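Local coordinates for protein mevalonate kinase (PDB 2X7I) that probably catalyses the ATP-dependent phosphorylation of mevalonate to 5-phosphomevalonate, an early step of isoprenoid biosynthesis by the mevalonate route, at residues 18-23 / 205-210; 278-283 / 287-292. All blocks are in the same frame, centred on the assembly; numbering follows the deposited sequence.

In the fold
Contacts 1 and 2 both hold mainly buried apolar side chains, but they join different parts of the chain. Contact 1 brings residues far apart in sequence together: the loop after strand 6-16 meets helix 203-222, through two isoleucines and a glycine and without a hydrogen bond between the segments. Contact 2 is local, folding strand 276-280 onto helix 283-295, which follows it directly; a buried methyl cluster gives way to a solvent-facing helical turn closed by a backbone bond. Their centres lie 26 Å apart and no element is shared, although helix 226-243 touches I18 of the first and L279 of the second.

Contact 1. Residues 18-23 / 205-210; sequences IGEHAV and SHVKHI
I210 reaches G19 with one branch, while its CG2 methyl sits over one face of the imidazole of H206, one turn back on the same helix, 3.4 Å above the plane and displaced toward the rim. At the edge of that ring, ND1 is hydrogen-bonded to D239 OD1 on helix 226-243, which helps fix the turn of the imidazole. On the loop, the H21 ring has A22 CB over one face; the E20 carboxylate is the flat group nearer the helix, its OE2 only loosely approaching V207 CG1, at 4.3 Å.

The centre of the contact is the end of I210. CG1 is wedged between backbone N and carbonyl carbon (chi1 80°), and the poorly staggered next torsion (chi2 91°) carries CD1 over the glycine backbone, 3.6 Å from G19 CA. G19, with phi at 127°, adopts a backbone shape suited to a residue without a side chain. The I18 and I210 side chains slide past each other in opposite directions, I18 CG2 lying 4.2 Å from I210 CD1; I18 also touches V214 and A217 further along helix 203-222, and I232 on helix 226-243.

No hydrogen bond links the segments. The loop after the first strand, with its G-E-H-A-V sequence, is the mevalonate-kinase form of an N-terminal GHMP-kinase motif and probably lies near the substrate pocket, as in relatives.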
loop_
_atom_site.group_PDB
_atom_site.type_symbol
_atom_site.label_atom_id
_atom_site.label_comp_id
_atom_site.label_asym_id
_atom_site.label_seq_id
_atom_site.Cartn_x
_atom_site.Cartn_y
_atom_site.Cartn_z
ATOM N N ILE A 18 -1.362 -11.394 -1.634
ATOM C CA ILE A 18 -0.599 -12.625 -1.450
ATOM C C ILE A 18 0.729 -12.401 -2.139
ATOM O O ILE A 18 0.769 -11.860 -3.248
ATOM C CB ILE A 18 -1.264 -13.833 -2.117
ATOM C CG1 ILE A 18 -2.739 -13.926 -1.763
ATOM C CG2 ILE A 18 -0.575 -15.131 -1.718
ATOM C CD1 ILE A 18 -3.556 -14.631 -2.839
ATOM N N GLY A 19 1.806 -12.822 -1.487
ATOM C CA GLY A 19 3.151 -12.638 -2.015
ATOM C C GLY A 19 4.043 -11.967 -0.998
ATOM O O GLY A 19 3.561 -11.423 -0.004
ATOM N N GLU A 20 5.347 -12.008 -1.248
ATOM C CA GLU A 20 6.321 -11.455 -0.321
ATOM C C GLU A 20 6.390 -9.934 -0.351
ATOM O O GLU A 20 5.908 -9.281 -1.267
ATOM C CB GLU A 20 7.721 -12.070 -0.543
ATOM C CG GLU A 20 8.425 -11.701 -1.851
ATOM C CD GLU A 20 9.528 -12.704 -2.227
ATOM O OE1 GLU A 20 10.635 -12.639 -1.639
ATOM O OE2 GLU A 20 9.268 -13.567 -3.100
ATOM N N HIS A 21 6.984 -9.395 0.704
ATOM C CA HIS A 21 7.254 -7.977 0.831
ATOM C C HIS A 21 8.251 -7.509 -0.234
ATOM O O HIS A 21 9.196 -8.212 -0.559
ATOM C CB HIS A 21 7.810 -7.714 2.243
ATOM C CG HIS A 21 8.310 -6.323 2.451
ATOM N ND1 HIS A 21 9.652 -6.006 2.436
ATOM C CD2 HIS A 21 7.654 -5.164 2.702
ATOM C CE1 HIS A 21 9.803 -4.711 2.655
ATOM N NE2 HIS A 21 8.607 -4.177 2.823
ATOM N N ALA A 22 8.033 -6.308 -0.766
ATOM C CA ALA A 22 8.949 -5.690 -1.735
ATOM C C ALA A 22 9.253 -6.643 -2.891
ATOM O O ALA A 22 10.397 -6.796 -3.323
ATOM C CB ALA A 22 10.241 -5.245 -1.043
ATOM N N VAL A 23 8.202 -7.281 -3.382
ATOM C CA VAL A 23 8.337 -8.305 -4.402
ATOM C C VAL A 23 8.963 -7.726 -5.662
ATOM O O VAL A 23 8.799 -6.549 -5.965
ATOM C CB VAL A 23 6.993 -8.941 -4.735
ATOM C CG1 VAL A 23 6.022 -7.899 -5.302
ATOM C CG2 VAL A 23 7.192 -10.084 -5.696
ATOM N N SER A 205 9.731 -23.349 1.940
ATOM C CA SER A 205 8.584 -24.151 1.539
ATOM C C SER A 205 7.286 -23.339 1.587
ATOM O O SER A 205 6.398 -23.558 0.773
ATOM C CB SER A 205 8.473 -25.401 2.418
ATOM O OG SER A 205 8.550 -25.058 3.791
ATOM N N HIS A 206 7.180 -22.404 2.531
ATOM C CA HIS A 206 6.018 -21.505 2.591
ATOM C C HIS A 206 5.951 -20.583 1.372
ATOM O O HIS A 206 4.876 -20.360 0.831
ATOM C CB HIS A 206 6.000 -20.652 3.871
ATOM C CG HIS A 206 4.871 -19.661 3.918
ATOM N ND1 HIS A 206 3.546 -20.040 3.884
ATOM C CD2 HIS A 206 4.868 -18.309 4.015
ATOM C CE1 HIS A 206 2.777 -18.969 3.940
ATOM N NE2 HIS A 206 3.554 -17.905 4.022
ATOM N N VAL A 207 7.101 -20.065 0.959
ATOM C CA VAL A 207 7.200 -19.188 -0.203
ATOM C C VAL A 207 6.980 -19.987 -1.476
ATOM O O VAL A 207 6.400 -19.483 -2.430
ATOM C CB VAL A 207 8.582 -18.476 -0.289
ATOM C CG1 VAL A 207 8.557 -17.423 -1.388
ATOM C CG2 VAL A 207 8.940 -17.828 1.041
ATOM N N LYS A 208 7.458 -21.227 -1.486
ATOM C CA LYS A 208 7.155 -22.160 -2.565
ATOM C C LYS A 208 5.640 -22.365 -2.659
ATOM O O LYS A 208 5.065 -22.276 -3.745
ATOM C CB LYS A 208 7.885 -23.491 -2.351
ATOM C CG LYS A 208 7.502 -24.592 -3.341
ATOM C CD LYS A 208 8.464 -25.775 -3.275
ATOM C CE LYS A 208 8.202 -26.778 -4.413
ATOM N NZ LYS A 208 9.206 -27.906 -4.449
ATOM N N HIS A 209 4.989 -22.560 -1.515
ATOM C CA HIS A 209 3.544 -22.823 -1.494
ATOM C C HIS A 209 2.687 -21.609 -1.846
ATOM O O HIS A 209 1.657 -21.762 -2.500
ATOM C CB HIS A 209 3.094 -23.396 -0.144
ATOM C CG HIS A 209 3.794 -24.660 0.237
ATOM N ND1 HIS A 209 4.025 -25.013 1.548
ATOM C CD2 HIS A 209 4.354 -25.634 -0.521
ATOM C CE1 HIS A 209 4.685 -26.159 1.582
ATOM N NE2 HIS A 209 4.897 -26.558 0.340
ATOM N N ILE A 210 3.076 -20.404 -1.432
ATOM C CA ILE A 210 2.234 -19.251 -1.762
ATOM C C ILE A 210 2.269 -19.018 -3.287
ATOM O O ILE A 210 1.323 -18.498 -3.863
ATOM C CB ILE A 210 2.555 -17.959 -0.931
ATOM C CG1 ILE A 210 3.769 -17.222 -1.467
ATOM C CG2 ILE A 210 2.704 -18.252 0.556
ATOM C CD1 ILE A 210 3.402 -16.197 -2.485
#

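Contact 2. Residues 278-283 / 287-292; sequences LLAKDL and KNIVKA
I289 drives its two branches into the strand: CG2 meets L278 CD1 at 3.7 Å, the two side chains running at a slant to each other, and CD1 comes to 3.9 Å from A280 CB. With CG1 beside the backbone N (chi1 -73°) and the chain then extended, each branch reaches a different strand residue, and all three side chains are buried. This is the close-packed half.

The other half opens to solvent. There L283 and K287, one turn apart at the start of the helix, are joined by the backbone hydrogen bond from K287 N to L283 O, 2.9 Å long and fairly straight at 154°. The extended, exposed lysine crosses the partly exposed leucine obliquely, CE 3.9 Å from L283 CG, while nearer the backbone its CG lies 3.5 Å from L283 O. D282 is the N-cap, its side chain capping a backbone N of the first turn; its OD1 is hydrogen-bonded to T285 OG1.

Helix 283-295 thus lies on one face of a ferredoxin-like antiparallel sheet: I289 touches V177 on strand 175-180, and L283 and K287 touch I303 on strand 300-305, whereas L279 turns away toward F226 and F233 of helix 226-243.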
loop_
_atom_site.group_PDB
_atom_site.type_symbol
_atom_site.label_atom_id
_atom_site.label_comp_id
_atom_site.label_asym_id
_atom_site.label_seq_id
_atom_site.Cartn_x
_atom_site.Cartn_y
_atom_site.Cartn_z
ATOM N N LEU A 278 -8.321 -8.998 6.889
ATOM C CA LEU A 278 -9.483 -9.823 7.252
ATOM C C LEU A 278 -10.610 -9.597 6.252
ATOM O O LEU A 278 -10.890 -8.462 5.879
ATOM C CB LEU A 278 -9.988 -9.492 8.667
ATOM C CG LEU A 278 -8.964 -9.629 9.805
ATOM C CD1 LEU A 278 -9.515 -9.079 11.126
ATOM C CD2 LEU A 278 -8.537 -11.070 9.960
ATOM N N LEU A 279 -11.257 -10.681 5.833
ATOM C CA LEU A 279 -12.304 -10.615 4.831
ATOM C C LEU A 279 -13.676 -10.679 5.489
ATOM O O LEU A 279 -13.934 -11.539 6.327
ATOM C CB LEU A 279 -12.140 -11.747 3.811
ATOM C CG LEU A 279 -10.879 -11.722 2.938
ATOM C CD1 LEU A 279 -11.000 -12.739 1.811
ATOM C CD2 LEU A 279 -10.611 -10.332 2.358
ATOM N N ALA A 280 -14.543 -9.743 5.110
ATOM C CA ALA A 280 -15.907 -9.665 5.626
ATOM C C ALA A 280 -16.845 -9.581 4.443
ATOM O O ALA A 280 -16.476 -9.045 3.400
ATOM C CB ALA A 280 -16.071 -8.453 6.506
ATOM N N LYS A 281 -18.051 -10.113 4.613
ATOM C CA LYS A 281 -19.036 -10.171 3.540
ATOM C C LYS A 281 -19.706 -8.820 3.273
ATOM O O LYS A 281 -20.068 -8.527 2.129
ATOM C CB LYS A 281 -20.115 -11.217 3.860
ATOM C CG LYS A 281 -19.577 -12.638 3.997
ATOM C CD LYS A 281 -20.690 -13.640 4.349
ATOM C CE LYS A 281 -20.276 -15.084 4.065
ATOM N NZ LYS A 281 -21.450 -16.026 4.159
ATOM N N ASP A 282 -19.893 -8.015 4.321
ATOM C CA ASP A 282 -20.631 -6.752 4.197
ATOM C C ASP A 282 -20.051 -5.665 5.086
ATOM O O ASP A 282 -19.195 -5.940 5.939
ATOM C CB ASP A 282 -22.132 -6.960 4.479
ATOM C CG ASP A 282 -22.422 -7.440 5.902
ATOM O OD1 ASP A 282 -21.637 -7.153 6.828
ATOM O OD2 ASP A 282 -23.466 -8.098 6.095
ATOM N N LEU A 283 -20.513 -4.435 4.882
ATOM C CA LEU A 283 -19.917 -3.274 5.550
ATOM C C LEU A 283 -20.164 -3.268 7.059
ATOM O O LEU A 283 -19.227 -3.010 7.822
ATOM C CB LEU A 283 -20.378 -1.950 4.917
ATOM C CG LEU A 283 -19.695 -0.679 5.440
ATOM C CD1 LEU A 283 -18.176 -0.768 5.263
ATOM C CD2 LEU A 283 -20.262 0.571 4.752
ATOM N N LYS A 287 -17.335 -3.071 9.978
ATOM C CA LYS A 287 -17.321 -2.048 11.039
ATOM C C LYS A 287 -17.264 -2.682 12.432
ATOM O O LYS A 287 -16.644 -2.135 13.344
ATOM C CB LYS A 287 -18.530 -1.113 10.928
ATOM C CG LYS A 287 -18.490 -0.175 9.720
ATOM C CD LYS A 287 -19.747 0.681 9.631
ATOM C CE LYS A 287 -19.650 1.716 8.514
ATOM N NZ LYS A 287 -20.949 2.424 8.292
ATOM N N ASN A 288 -17.900 -3.839 12.588
ATOM C CA ASN A 288 -17.856 -4.577 13.851
ATOM C C ASN A 288 -16.467 -5.150 14.121
ATOM O O ASN A 288 -15.993 -5.134 15.256
ATOM C CB ASN A 288 -18.891 -5.708 13.853
ATOM C CG ASN A 288 -20.317 -5.198 13.806
ATOM O OD1 ASN A 288 -20.568 -3.994 13.894
ATOM N ND2 ASN A 288 -21.263 -6.117 13.655
ATOM N N ILE A 289 -15.823 -5.660 13.075
ATOM C CA ILE A 289 -14.457 -6.169 13.181
ATOM C C ILE A 289 -13.513 -5.051 13.599
ATOM O O ILE A 289 -12.689 -5.240 14.488
ATOM C CB ILE A 289 -13.967 -6.788 11.851
ATOM C CG1 ILE A 289 -14.658 -8.131 11.601
ATOM C CG2 ILE A 289 -12.450 -6.979 11.860
ATOM C CD1 ILE A 289 -14.580 -8.596 10.160
ATOM N N VAL A 290 -13.652 -3.890 12.962
ATOM C CA VAL A 290 -12.800 -2.740 13.250
ATOM C C VAL A 290 -12.874 -2.390 14.726
ATOM O O VAL A 290 -11.852 -2.331 15.396
ATOM C CB VAL A 290 -13.183 -1.504 12.389
ATOM C CG1 VAL A 290 -12.624 -0.218 12.988
ATOM C CG2 VAL A 290 -12.687 -1.689 10.957
ATOM N N LYS A 291 -14.084 -2.190 15.242
ATOM C CA LYS A 291 -14.232 -1.789 16.629
ATOM C C LYS A 291 -13.660 -2.829 17.594
ATOM O O LYS A 291 -12.933 -2.468 18.521
ATOM C CB LYS A 291 -15.692 -1.480 16.966
ATOM C CG LYS A 291 -16.270 -0.218 16.288
ATOM C CD LYS A 291 -15.404 1.056 16.471
ATOM C CE LYS A 291 -16.226 2.290 16.901
ATOM N NZ LYS A 291 -17.632 2.348 16.380
ATOM N N ALA A 292 -13.964 -4.105 17.370
ATOM C CA ALA A 292 -13.465 -5.174 18.240
ATOM C C ALA A 292 -11.937 -5.281 18.229
ATOM O O ALA A 292 -11.327 -5.563 19.265
ATOM C CB ALA A 292 -14.083 -6.507 17.850
#